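Local coordinates for solute-binding protein (Thermoactinomyces vulgaris, PDB 2ZYO) that probably binds maltodextrins and cyclodextrins at the cell surface for uptake, and holds maltotetraose in this crystal, at residues E149-A154 and V215-T220; L168-A171 and Y175-Y178; K64-G69 and K91-P96. One frame throughout, in Å; residues are numbered along the deposited sequence.

Interaction 1 of 3, residues E149-A154 and V215-T220; sequences ELFQYA and VQKWFT
F151 and W218 meet between two helices that run nearly side by side, their axes approaching to 11.2 Å with N-to-C directions 24° apart. Helices 147-157 and 206-220 pack here in one lobe of the solute-binding protein fold, and a T-shaped aromatic pair lies between them. The edge of the F151 ring points at the face of the indole, with the planes at 89° and 4.9 Å between the centroids of the phenyl and five-membered rings. F151 reaches across because CG lies anti to its backbone N (chi1 -164°), and its CD1 comes within 3.6 Å of W218 CE2. A154 adds its methyl group to the six-membered part of the indole, CB lying 3.7 Å from W218 CZ3. Within the ring that F151 meets, W218 NE1 is hydrogen-bonded to Y147 OH. Replacing W218 by an alanine would probably leave the edge of F151 facing a gap and Y147 OH without this mate. K217, salt-bridged to E214, bends at chi3 to carry NZ over a face of the F151 ring, 4.9 Å from its centroid, in an off-centre cation-pi contact. The phenyl edge also meets a carbonyl in the ring plane, F151 CZ lying 3.3 Å from K217 O.

Interaction 2 of 3, residues L168-A171 and Y175-Y178; sequences LFEA and YYTY. With GLC (alpha-D-glucopyranose), chain B; GLC (alpha-D-glucopyranose), chain C.
E170 lies over one face of the Y176 ring, with CB 4.0 Å from the ring centroid and offset toward the rim in a CH-pi contact. CG of E170 sits beside its own backbone N (chi1 -81°), and from there the chain runs on over the CD2-CE2 side of the ring, OE2 coming 3.4 Å from Y176 CE2, with the carboxylate plane 36° from that of the ring. Over the centre of the opposite face stands Y175 CD2. A water joins the polar ends: it donates to E170 OE2 over an unusually short 2.5 Å and lies 2.8 Å from Y176 OH, with a weak link to O6 of the chain B glucose. E170 OE1 is hydrogen-bonded to N173 ND2 and Y176 OH to N247, which probably helps fix both groups. Behind them, the F169 ring turns its edge to Y176, CD1 being 4.0 Å from Y176 CB. T177 CG2 packs 3.4 Å from A171 O, a buried carbonyl with no hydrogen-bonding partner in the model. Y175 lays its ring face under the chain B glucose, whose C4 is above the ring centre. Such an aromatic platform under a glucose unit is characteristic of maltodextrin-binding pockets; in this one, E170 and the water stand beside it.

Interaction 3 of 3, residues K64-G69 and K91-P96; sequences KLTLDG and KGLLQP
K64 O accepts two backbone N-H groups in the helical turn that presents L65 and T66 to L93. D68 N binds K64 O at 2.7 Å, and L67 N reaches K64 O weakly at 3.2 Å. The same turn carries a salt bridge, K64 NZ reaching D68 OD2 at 3.0 Å on the syn side and 23° out of the carboxylate plane. L93 CD2 lies 3.9 Å from L65 CG and also touches the backbone at T66, with T66 N 3.6 Å from L93 CD2. The L93 chi1 of -91° departs from the staggered value, which suggests some strain. The two leucines lie alongside each other, pointing opposite ways, while the T66 side chain stands roughly perpendicular to that of L93 and sets T66 OG1 3.4 Å from L93 CD1. That hydroxyl is hydrogen-bonded to Q62 O one turn earlier. Before L93, G92 ends helix 85-90 in a Schellman motif; after it, strand 94-95 pairs with strand 278-287, so L93 packs helix 61-71 against the start of a strand of the mixed sheet. No hydrogen bond crosses between the segments, which implies that the contact rests on apolar fit while polar groups find partners elsewhere.

How the interactions relate
Interactions 1 and 2 form one continuous core on the same side of the chain's centre, their own centres 12 Å apart. The W218 indole connects them: F151 meets one of its faces, and from the other side F169 joins in a second edge-to-face pair, with W218 CE2 3.6 Å from F169 CE2. V215 adds a second touch, its CG1 3.3 Å from A171 O. Helix 206-220 thus backs the segments of interaction 2, whose Y175 and Y176 line the glycan pocket. Interaction 3 lies on the opposite side of the chain's centre, about 19 Å from interaction 2 at the nearest atoms, though both reach the same mixed sheet.

Interaction 1 of 3, residues E149-A154 and V215-T220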
ATOM      1  N   GLU A 149       0.856  26.070   0.098  1.00 13.72           N
ATOM      2  CA  GLU A 149      -0.344  26.525   0.801  1.00 12.83           C
ATOM      3  C   GLU A 149      -0.696  25.611   1.973  1.00 12.30           C
ATOM      4  O   GLU A 149      -1.116  26.085   3.031  1.00 11.29           O
ATOM      5  CB  GLU A 149      -1.522  26.658  -0.171  1.00 15.88           C
ATOM      6  CG  GLU A 149      -1.439  27.895  -1.070  1.00 20.68           C
ATOM      7  CD  GLU A 149      -2.345  27.816  -2.286  1.00 24.33           C
ATOM      8  OE1 GLU A 149      -2.194  26.868  -3.086  1.00 27.26           O
ATOM      9  OE2 GLU A 149      -3.200  28.711  -2.458  1.00 27.15           O
ATOM     10  N   LEU A 150      -0.513  24.305   1.780  1.00 10.42           N
ATOM     11  CA  LEU A 150      -0.725  23.323   2.840  1.00 10.37           C
ATOM     12  C   LEU A 150       0.236  23.552   4.000  1.00  9.40           C
ATOM     13  O   LEU A 150      -0.168  23.512   5.164  1.00  9.74           O
ATOM     14  CB  LEU A 150      -0.563  21.895   2.301  1.00 10.84           C
ATOM     15  CG  LEU A 150      -0.826  20.740   3.278  1.00 12.80           C
ATOM     16  CD1 LEU A 150      -2.318  20.569   3.543  1.00 14.24           C
ATOM     17  CD2 LEU A 150      -0.215  19.448   2.760  1.00 13.25           C
ATOM     18  N   PHE A 151       1.507  23.790   3.682  1.00 10.75           N
ATOM     19  CA  PHE A 151       2.503  23.995   4.725  1.00 10.23           C
ATOM     20  C   PHE A 151       2.291  25.304   5.483  1.00 11.04           C
ATOM     21  O   PHE A 151       2.464  25.349   6.701  1.00 13.18           O
ATOM     22  CB  PHE A 151       3.931  23.907   4.183  1.00 10.71           C
ATOM     23  CG  PHE A 151       4.957  23.738   5.262  1.00 11.32           C
ATOM     24  CD1 PHE A 151       5.124  22.505   5.883  1.00 13.71           C
ATOM     25  CD2 PHE A 151       5.727  24.815   5.687  1.00 13.34           C
ATOM     26  CE1 PHE A 151       6.053  22.341   6.903  1.00 12.91           C
ATOM     27  CE2 PHE A 151       6.662  24.660   6.704  1.00 13.21           C
ATOM     28  CZ  PHE A 151       6.825  23.420   7.315  1.00 13.51           C
ATOM     29  N   GLN A 152       1.909  26.355   4.758  1.00 11.95           N
ATOM     30  CA  GLN A 152       1.544  27.634   5.370  1.00 11.94           C
ATOM     31  C   GLN A 152       0.379  27.452   6.344  1.00 11.97           C
ATOM     32  O   GLN A 152       0.405  27.972   7.463  1.00 12.66           O
ATOM     33  CB  GLN A 152       1.204  28.675   4.293  1.00 13.52           C
ATOM     34  CG  GLN A 152       0.693  30.022   4.830  1.00 16.12           C
ATOM     35  CD  GLN A 152       1.667  30.702   5.781  1.00 16.65           C
ATOM     36  OE1 GLN A 152       2.881  30.659   5.587  1.00 20.47           O
ATOM     37  NE2 GLN A 152       1.129  31.342   6.813  1.00 18.95           N
ATOM     38  N   TYR A 153      -0.629  26.697   5.909  1.00 11.63           N
ATOM     39  CA  TYR A 153      -1.783  26.354   6.738  1.00 11.20           C
ATOM     40  C   TYR A 153      -1.350  25.654   8.029  1.00 11.86           C
ATOM     41  O   TYR A 153      -1.875  25.944   9.101  1.00 10.96           O
ATOM     42  CB  TYR A 153      -2.755  25.479   5.938  1.00 12.33           C
ATOM     43  CG  TYR A 153      -4.075  25.193   6.623  1.00 13.50           C
ATOM     44  CD1 TYR A 153      -5.140  26.089   6.528  1.00 14.82           C
ATOM     45  CD2 TYR A 153      -4.266  24.018   7.347  1.00 13.72           C
ATOM     46  CE1 TYR A 153      -6.357  25.827   7.153  1.00 16.66           C
ATOM     47  CE2 TYR A 153      -5.477  23.748   7.976  1.00 16.51           C
ATOM     48  CZ  TYR A 153      -6.517  24.654   7.875  1.00 17.69           C
ATOM     49  OH  TYR A 153      -7.718  24.384   8.492  1.00 17.88           O
ATOM     50  N   ALA A 154      -0.385  24.741   7.924  1.00 10.43           N
ATOM     51  CA  ALA A 154       0.155  24.054   9.099  1.00 11.78           C
ATOM     52  C   ALA A 154       0.908  25.015  10.025  1.00 10.84           C
ATOM     53  O   ALA A 154       0.712  24.993  11.240  1.00 10.58           O
ATOM     54  CB  ALA A 154       1.048  22.896   8.680  1.00 11.91           C
ATOM     55  N   VAL A 215      10.972  17.305   5.532  1.00 11.12           N
ATOM     56  CA  VAL A 215      10.614  16.577   6.753  1.00 11.55           C
ATOM     57  C   VAL A 215      10.979  17.393   7.996  1.00 11.05           C
ATOM     58  O   VAL A 215      10.156  17.570   8.900  1.00 11.34           O
ATOM     59  CB  VAL A 215      11.300  15.182   6.802  1.00 11.25           C
ATOM     60  CG1 VAL A 215      11.115  14.519   8.167  1.00 12.98           C
ATOM     61  CG2 VAL A 215      10.771  14.285   5.687  1.00 11.53           C
ATOM     62  N   GLN A 216      12.211  17.897   8.020  1.00 12.03           N
ATOM     63  CA  GLN A 216      12.715  18.724   9.115  1.00 11.91           C
ATOM     64  C   GLN A 216      11.818  19.932   9.391  1.00 12.20           C
ATOM     65  O   GLN A 216      11.549  20.257  10.548  1.00 12.17           O
ATOM     66  CB  GLN A 216      14.143  19.180   8.812  1.00 11.86           C
ATOM     67  CG  GLN A 216      14.847  19.863   9.975  1.00 12.89           C
ATOM     68  CD  GLN A 216      16.269  20.259   9.639  1.00 13.51           C
ATOM     69  OE1 GLN A 216      16.536  20.822   8.575  1.00 15.43           O
ATOM     70  NE2 GLN A 216      17.193  19.967  10.547  1.00 17.59           N
ATOM     71  N   LYS A 217      11.352  20.580   8.323  1.00 11.47           N
ATOM     72  CA  LYS A 217      10.490  21.760   8.437  1.00 12.41           C
ATOM     73  C   LYS A 217       9.185  21.485   9.183  1.00 11.39           C
ATOM     74  O   LYS A 217       8.647  22.371   9.851  1.00 11.80           O
ATOM     75  CB  LYS A 217      10.203  22.349   7.056  1.00 13.51           C
ATOM     76  CG  LYS A 217      11.364  23.145   6.472  1.00 17.14           C
ATOM     77  CD  LYS A 217      11.157  23.445   4.992  1.00 20.08           C
ATOM     78  CE  LYS A 217      10.005  24.411   4.755  1.00 23.32           C
ATOM     79  NZ  LYS A 217       9.707  24.540   3.302  1.00 27.51           N
ATOM     80  N   TRP A 218       8.681  20.258   9.078  1.00 10.99           N
ATOM     81  CA  TRP A 218       7.462  19.872   9.785  1.00 11.66           C
ATOM     82  C   TRP A 218       7.633  19.900  11.303  1.00 12.11           C
ATOM     83  O   TRP A 218       6.665  20.079  12.040  1.00 13.17           O
ATOM     84  CB  TRP A 218       6.962  18.506   9.308  1.00 12.62           C
ATOM     85  CG  TRP A 218       6.203  18.615   8.028  1.00 12.16           C
ATOM     86  CD1 TRP A 218       6.690  18.429   6.767  1.00 13.66           C
ATOM     87  CD2 TRP A 218       4.823  18.970   7.879  1.00 12.07           C
ATOM     88  NE1 TRP A 218       5.695  18.635   5.839  1.00 12.93           N
ATOM     89  CE2 TRP A 218       4.539  18.968   6.495  1.00 12.47           C
ATOM     90  CE3 TRP A 218       3.796  19.279   8.781  1.00 10.07           C
ATOM     91  CZ2 TRP A 218       3.270  19.269   5.989  1.00 11.80           C
ATOM     92  CZ3 TRP A 218       2.532  19.579   8.276  1.00  9.59           C
ATOM     93  CH2 TRP A 218       2.282  19.570   6.892  1.00 10.93           C
ATOM     94  N   PHE A 219       8.873  19.756  11.758  1.00 12.45           N
ATOM     95  CA  PHE A 219       9.172  19.769  13.185  1.00 13.07           C
ATOM     96  C   PHE A 219       9.709  21.121  13.654  1.00 14.61           C
ATOM     97  O   PHE A 219       9.385  21.565  14.757  1.00 17.78           O
ATOM     98  CB  PHE A 219      10.116  18.615  13.541  1.00 11.98           C
ATOM     99  CG  PHE A 219       9.524  17.261  13.271  1.00 10.56           C
ATOM    100  CD1 PHE A 219       8.706  16.650  14.215  1.00 10.97           C
ATOM    101  CD2 PHE A 219       9.750  16.615  12.057  1.00 11.24           C
ATOM    102  CE1 PHE A 219       8.137  15.406  13.964  1.00 12.44           C
ATOM    103  CE2 PHE A 219       9.182  15.369  11.798  1.00 12.77           C
ATOM    104  CZ  PHE A 219       8.375  14.764  12.752  1.00 12.85           C
ATOM    105  N   THR A 220      10.497  21.779  12.808  1.00 13.48           N
ATOM    106  CA  THR A 220      11.100  23.075  13.150  1.00 14.54           C
ATOM    107  C   THR A 220      10.178  24.274  12.901  1.00 15.90           C
ATOM    108  O   THR A 220      10.284  25.294  13.588  1.00 19.42           O
ATOM    109  CB  THR A 220      12.420  23.309  12.391  1.00 14.85           C
ATOM    110  OG1 THR A 220      12.177  23.256  10.979  1.00 14.73           O
ATOM    111  CG2 THR A 220      13.465  22.262  12.772  1.00 14.95           C
TER

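Interaction 2 of 3, residues L168-A171 and Y175-Y178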
ATOM      1  N   LEU A 168      -1.618  17.471  10.562  1.00  8.68           N
ATOM      2  CA  LEU A 168      -0.879  16.558  11.423  1.00  8.78           C
ATOM      3  C   LEU A 168      -0.764  15.209  10.729  1.00  8.69           C
ATOM      4  O   LEU A 168      -1.754  14.680  10.231  1.00  9.34           O
ATOM      5  CB  LEU A 168      -1.603  16.407  12.764  1.00 10.43           C
ATOM      6  CG  LEU A 168      -1.092  15.405  13.801  1.00 11.77           C
ATOM      7  CD1 LEU A 168       0.287  15.786  14.325  1.00 11.82           C
ATOM      8  CD2 LEU A 168      -2.089  15.313  14.946  1.00 12.31           C
ATOM      9  N   PHE A 169       0.444  14.657  10.688  1.00  8.63           N
ATOM     10  CA  PHE A 169       0.645  13.315  10.142  1.00  8.71           C
ATOM     11  C   PHE A 169       1.923  12.682  10.674  1.00  8.29           C
ATOM     12  O   PHE A 169       2.683  13.329  11.402  1.00  9.72           O
ATOM     13  CB  PHE A 169       0.580  13.310   8.599  1.00  9.67           C
ATOM     14  CG  PHE A 169       1.820  13.833   7.910  1.00  9.45           C
ATOM     15  CD1 PHE A 169       2.688  12.955   7.261  1.00  9.97           C
ATOM     16  CD2 PHE A 169       2.097  15.200   7.871  1.00 11.30           C
ATOM     17  CE1 PHE A 169       3.824  13.425   6.607  1.00 10.11           C
ATOM     18  CE2 PHE A 169       3.234  15.679   7.218  1.00 11.78           C
ATOM     19  CZ  PHE A 169       4.098  14.788   6.584  1.00 10.34           C
ATOM     20  N   GLU A 170       2.140  11.415  10.323  1.00  8.71           N
ATOM     21  CA  GLU A 170       3.329  10.673  10.739  1.00 10.68           C
ATOM     22  C   GLU A 170       4.562  11.110   9.956  1.00 10.39           C
ATOM     23  O   GLU A 170       5.098  10.349   9.139  1.00 11.12           O
ATOM     24  CB  GLU A 170       3.108   9.170  10.575  1.00 12.69           C
ATOM     25  CG  GLU A 170       2.328   8.526  11.693  1.00 15.82           C
ATOM     26  CD  GLU A 170       2.438   7.017  11.660  1.00 14.89           C
ATOM     27  OE1 GLU A 170       3.558   6.495  11.851  1.00 16.29           O
ATOM     28  OE2 GLU A 170       1.404   6.358  11.442  1.00 16.50           O
ATOM     29  N   ALA A 171       5.013  12.333  10.227  1.00  9.63           N
ATOM     30  CA  ALA A 171       6.128  12.942   9.500  1.00  9.98           C
ATOM     31  C   ALA A 171       7.492  12.353   9.869  1.00 10.04           C
ATOM     32  O   ALA A 171       8.516  12.763   9.327  1.00 11.45           O
ATOM     33  CB  ALA A 171       6.127  14.459   9.689  1.00 12.78           C
ATOM     34  N   TYR A 175       7.135   5.868   5.098  1.00  9.67           N
ATOM     35  CA  TYR A 175       5.959   5.468   4.331  1.00  9.11           C
ATOM     36  C   TYR A 175       5.083   6.686   4.005  1.00  8.28           C
ATOM     37  O   TYR A 175       4.558   6.810   2.893  1.00 10.07           O
ATOM     38  CB  TYR A 175       5.136   4.391   5.058  1.00  8.37           C
ATOM     39  CG  TYR A 175       3.874   4.060   4.296  1.00  8.93           C
ATOM     40  CD1 TYR A 175       3.899   3.164   3.229  1.00 10.52           C
ATOM     41  CD2 TYR A 175       2.666   4.688   4.606  1.00  8.99           C
ATOM     42  CE1 TYR A 175       2.748   2.882   2.501  1.00 10.93           C
ATOM     43  CE2 TYR A 175       1.509   4.414   3.885  1.00  9.29           C
ATOM     44  CZ  TYR A 175       1.560   3.512   2.833  1.00 10.16           C
ATOM     45  OH  TYR A 175       0.418   3.245   2.116  1.00 11.19           O
ATOM     46  N   TYR A 176       4.944   7.579   4.980  1.00  9.20           N
ATOM     47  CA  TYR A 176       4.079   8.747   4.853  1.00  8.43           C
ATOM     48  C   TYR A 176       4.771   9.918   4.165  1.00  7.95           C
ATOM     49  O   TYR A 176       4.144  10.653   3.398  1.00  8.79           O
ATOM     50  CB  TYR A 176       3.544   9.165   6.228  1.00  9.13           C
ATOM     51  CG  TYR A 176       2.600   8.145   6.827  1.00  9.92           C
ATOM     52  CD1 TYR A 176       1.225   8.237   6.622  1.00 10.02           C
ATOM     53  CD2 TYR A 176       3.084   7.074   7.584  1.00  9.20           C
ATOM     54  CE1 TYR A 176       0.351   7.296   7.158  1.00 10.19           C
ATOM     55  CE2 TYR A 176       2.216   6.124   8.123  1.00 10.43           C
ATOM     56  CZ  TYR A 176       0.851   6.246   7.909  1.00 12.25           C
ATOM     57  OH  TYR A 176      -0.018   5.319   8.438  1.00 13.40           O
ATOM     58  N   THR A 177       6.066  10.074   4.427  1.00  7.12           N
ATOM     59  CA  THR A 177       6.826  11.208   3.908  1.00  7.81           C
ATOM     60  C   THR A 177       7.401  10.957   2.520  1.00  7.84           C
ATOM     61  O   THR A 177       8.031  11.845   1.943  1.00  7.93           O
ATOM     62  CB  THR A 177       7.985  11.583   4.844  1.00  7.18           C
ATOM     63  OG1 THR A 177       8.894  10.482   4.929  1.00  8.44           O
ATOM     64  CG2 THR A 177       7.468  11.926   6.226  1.00  8.06           C
ATOM     65  N   TYR A 178       7.182   9.760   1.978  1.00  7.95           N
ATOM     66  CA  TYR A 178       7.722   9.421   0.661  1.00  8.56           C
ATOM     67  C   TYR A 178       7.465  10.498  -0.394  1.00  8.89           C
ATOM     68  O   TYR A 178       8.365  10.823  -1.175  1.00  8.41           O
ATOM     69  CB  TYR A 178       7.206   8.070   0.165  1.00  9.18           C
ATOM     70  CG  TYR A 178       7.728   7.718  -1.211  1.00  9.96           C
ATOM     71  CD1 TYR A 178       9.076   7.423  -1.409  1.00 11.83           C
ATOM     72  CD2 TYR A 178       6.879   7.699  -2.317  1.00 12.00           C
ATOM     73  CE1 TYR A 178       9.565   7.106  -2.670  1.00 11.26           C
ATOM     74  CE2 TYR A 178       7.361   7.387  -3.582  1.00 12.42           C
ATOM     75  CZ  TYR A 178       8.704   7.091  -3.749  1.00 13.57           C
ATOM     76  OH  TYR A 178       9.195   6.775  -4.999  1.00 17.05           O
TER
HETATM   77  C1  GLC B   1      -0.446   1.441   6.663  1.00 42.34           C
HETATM   78  C2  GLC B   1      -0.013   0.479   5.526  1.00 42.88           C
HETATM   79  C3  GLC B   1       1.383  -0.137   5.755  1.00 43.19           C
HETATM   80  C4  GLC B   1       2.392   0.912   6.222  1.00 43.64           C
HETATM   81  C5  GLC B   1       1.821   1.688   7.406  1.00 42.91           C
HETATM   82  C6  GLC B   1       2.765   2.760   7.931  1.00 42.88           C
HETATM   83  O1  GLC B   1      -0.819   0.751   7.804  1.00 41.75           O
HETATM   84  O2  GLC B   1      -0.976  -0.563   5.372  1.00 42.91           O
HETATM   85  O3  GLC B   1       1.849  -0.717   4.544  1.00 43.54           O
HETATM   86  O4  GLC B   1       3.615   0.260   6.613  1.00 45.77           O
HETATM   87  O5  GLC B   1       0.608   2.353   7.005  1.00 42.49           O
HETATM   88  O6  GLC B   1       3.463   2.318   9.086  1.00 41.02           O
HETATM   89  C1  GLC C   2       4.688   0.418   5.729  1.00 46.39           C
HETATM   90  C2  GLC C   2       5.288  -0.948   5.392  1.00 46.53           C
HETATM   91  C3  GLC C   2       5.963  -1.540   6.627  1.00 46.74           C
HETATM   92  C4  GLC C   2       7.003  -0.562   7.180  1.00 46.93           C
HETATM   93  C5  GLC C   2       6.352   0.801   7.442  1.00 46.61           C
HETATM   94  C6  GLC C   2       7.355   1.855   7.864  1.00 46.31           C
HETATM   95  O2  GLC C   2       4.264  -1.822   4.944  1.00 46.51           O
HETATM   96  O3  GLC C   2       6.585  -2.770   6.293  1.00 47.80           O
HETATM   97  O4  GLC C   2       7.545  -1.073   8.390  1.00 47.23           O
HETATM   98  O5  GLC C   2       5.698   1.285   6.246  1.00 46.58           O
HETATM   99  O6  GLC C   2       7.016   2.404   9.128  1.00 46.84           O
HETATM  100  O   HOH W   1       1.171   4.013  10.570  1.00 20.55           O

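Interaction 3 of 3, residues K64-G69 and K91-P96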
ATOM      1  N   LYS A  64       2.727 -19.713   6.555  1.00 14.17           N
ATOM      2  CA  LYS A  64       1.916 -20.928   6.547  1.00 14.06           C
ATOM      3  C   LYS A  64       2.111 -21.741   5.269  1.00 13.58           C
ATOM      4  O   LYS A  64       2.164 -22.970   5.319  1.00 14.51           O
ATOM      5  CB  LYS A  64       0.431 -20.610   6.761  1.00 14.56           C
ATOM      6  CG  LYS A  64      -0.435 -21.840   7.019  1.00 15.63           C
ATOM      7  CD  LYS A  64      -1.883 -21.464   7.283  1.00 17.66           C
ATOM      8  CE  LYS A  64      -2.798 -22.677   7.260  1.00 19.33           C
ATOM      9  NZ  LYS A  64      -2.453 -23.685   8.304  1.00 20.43           N
ATOM     10  N   LEU A  65       2.224 -21.055   4.133  1.00 12.02           N
ATOM     11  CA  LEU A  65       2.441 -21.730   2.850  1.00 12.90           C
ATOM     12  C   LEU A  65       3.829 -22.369   2.775  1.00 13.68           C
ATOM     13  O   LEU A  65       4.002 -23.423   2.158  1.00 12.62           O
ATOM     14  CB  LEU A  65       2.225 -20.771   1.673  1.00 12.63           C
ATOM     15  CG  LEU A  65       2.145 -21.392   0.270  1.00 12.60           C
ATOM     16  CD1 LEU A  65       0.926 -22.307   0.121  1.00 14.68           C
ATOM     17  CD2 LEU A  65       2.135 -20.307  -0.798  1.00 13.63           C
ATOM     18  N   THR A  66       4.810 -21.727   3.409  1.00 16.00           N
ATOM     19  CA  THR A  66       6.172 -22.262   3.490  1.00 17.85           C
ATOM     20  C   THR A  66       6.188 -23.633   4.180  1.00 17.95           C
ATOM     21  O   THR A  66       6.999 -24.497   3.840  1.00 19.66           O
ATOM     22  CB  THR A  66       7.128 -21.272   4.205  1.00 19.10           C
ATOM     23  OG1 THR A  66       7.020 -19.982   3.592  1.00 20.28           O
ATOM     24  CG2 THR A  66       8.577 -21.734   4.109  1.00 21.85           C
ATOM     25  N   LEU A  67       5.277 -23.826   5.132  1.00 17.13           N
ATOM     26  CA  LEU A  67       5.124 -25.105   5.822  1.00 17.94           C
ATOM     27  C   LEU A  67       4.157 -26.044   5.092  1.00 16.78           C
ATOM     28  O   LEU A  67       4.501 -27.193   4.796  1.00 17.33           O
ATOM     29  CB  LEU A  67       4.661 -24.880   7.269  1.00 19.92           C
ATOM     30  CG  LEU A  67       4.495 -26.087   8.200  1.00 23.26           C
ATOM     31  CD1 LEU A  67       5.843 -26.683   8.590  1.00 25.31           C
ATOM     32  CD2 LEU A  67       3.704 -25.695   9.442  1.00 26.54           C
ATOM     33  N   ASP A  68       2.955 -25.548   4.806  1.00 14.76           N
ATOM     34  CA  ASP A  68       1.874 -26.373   4.265  1.00 14.81           C
ATOM     35  C   ASP A  68       2.046 -26.746   2.798  1.00 13.07           C
ATOM     36  O   ASP A  68       1.635 -27.831   2.387  1.00 12.26           O
ATOM     37  CB  ASP A  68       0.520 -25.684   4.459  1.00 15.33           C
ATOM     38  CG  ASP A  68       0.073 -25.656   5.912  1.00 18.96           C
ATOM     39  OD1 ASP A  68       0.857 -26.051   6.803  1.00 21.77           O
ATOM     40  OD2 ASP A  68      -1.075 -25.237   6.160  1.00 19.72           O
ATOM     41  N   GLY A  69       2.636 -25.844   2.016  1.00 11.61           N
ATOM     42  CA  GLY A  69       2.868 -26.077   0.588  1.00 10.64           C
ATOM     43  C   GLY A  69       3.648 -27.352   0.300  1.00 10.75           C
ATOM     44  O   GLY A  69       3.144 -28.240  -0.392  1.00 10.35           O
ATOM     45  N   LYS A  91      12.169 -17.394  -2.882  1.00 22.54           N
ATOM     46  CA  LYS A  91      12.137 -18.615  -2.066  1.00 22.08           C
ATOM     47  C   LYS A  91      11.304 -19.729  -2.709  1.00 20.65           C
ATOM     48  O   LYS A  91      11.195 -20.832  -2.161  1.00 21.27           O
ATOM     49  CB  LYS A  91      11.619 -18.310  -0.657  1.00 24.25           C
ATOM     50  CG  LYS A  91      12.505 -17.373   0.160  1.00 27.87           C
ATOM     51  CD  LYS A  91      13.656 -18.101   0.837  1.00 30.73           C
ATOM     52  CE  LYS A  91      14.609 -17.118   1.504  1.00 31.40           C
ATOM     53  NZ  LYS A  91      13.953 -16.326   2.587  1.00 32.70           N
ATOM     54  N   GLY A  92      10.722 -19.430  -3.868  1.00 18.58           N
ATOM     55  CA  GLY A  92       9.988 -20.418  -4.659  1.00 16.91           C
ATOM     56  C   GLY A  92       8.632 -20.796  -4.094  1.00 15.69           C
ATOM     57  O   GLY A  92       8.167 -21.920  -4.291  1.00 14.53           O
ATOM     58  N   LEU A  93       8.001 -19.860  -3.389  1.00 13.92           N
ATOM     59  CA  LEU A  93       6.663 -20.070  -2.837  1.00 12.32           C
ATOM     60  C   LEU A  93       5.577 -19.920  -3.890  1.00 11.78           C
ATOM     61  O   LEU A  93       4.520 -20.552  -3.802  1.00 11.15           O
ATOM     62  CB  LEU A  93       6.381 -19.089  -1.696  1.00 14.47           C
ATOM     63  CG  LEU A  93       6.724 -19.502  -0.266  1.00 18.48           C
ATOM     64  CD1 LEU A  93       6.303 -18.402   0.683  1.00 16.78           C
ATOM     65  CD2 LEU A  93       6.039 -20.808   0.104  1.00 17.48           C
ATOM     66  N   LEU A  94       5.843 -19.071  -4.878  1.00 10.23           N
ATOM     67  CA  LEU A  94       4.858 -18.738  -5.897  1.00 10.61           C
ATOM     68  C   LEU A  94       5.356 -19.090  -7.289  1.00 12.16           C
ATOM     69  O   LEU A  94       6.559 -19.093  -7.548  1.00 13.96           O
ATOM     70  CB  LEU A  94       4.515 -17.245  -5.839  1.00 10.72           C
ATOM     71  CG  LEU A  94       4.026 -16.670  -4.506  1.00 10.64           C
ATOM     72  CD1 LEU A  94       3.824 -15.176  -4.637  1.00  9.68           C
ATOM     73  CD2 LEU A  94       2.746 -17.351  -4.024  1.00  9.98           C
ATOM     74  N   GLN A  95       4.416 -19.402  -8.175  1.00 11.04           N
ATOM     75  CA  GLN A  95       4.723 -19.598  -9.588  1.00 10.34           C
ATOM     76  C   GLN A  95       4.000 -18.528 -10.401  1.00 11.49           C
ATOM     77  O   GLN A  95       2.960 -18.023  -9.969  1.00  9.96           O
ATOM     78  CB  GLN A  95       4.331 -21.005 -10.046  1.00 10.52           C
ATOM     79  CG  GLN A  95       2.866 -21.359  -9.866  1.00 11.48           C
ATOM     80  CD  GLN A  95       2.529 -22.719 -10.440  1.00 11.96           C
ATOM     81  OE1 GLN A  95       2.754 -22.975 -11.624  1.00 14.41           O
ATOM     82  NE2 GLN A  95       1.983 -23.597  -9.607  1.00 11.90           N
ATOM     83  N   PRO A  96       4.549 -18.164 -11.575  1.00 10.27           N
ATOM     84  CA  PRO A  96       3.903 -17.123 -12.375  1.00 11.49           C
ATOM     85  C   PRO A  96       2.522 -17.549 -12.852  1.00 12.43           C
ATOM     86  O   PRO A  96       2.248 -18.746 -12.967  1.00 14.31           O
ATOM     87  CB  PRO A  96       4.833 -16.980 -13.584  1.00 12.08           C
ATOM     88  CG  PRO A  96       6.126 -17.570 -13.158  1.00 13.01           C
ATOM     89  CD  PRO A  96       5.772 -18.670 -12.222  1.00 11.68           C
TER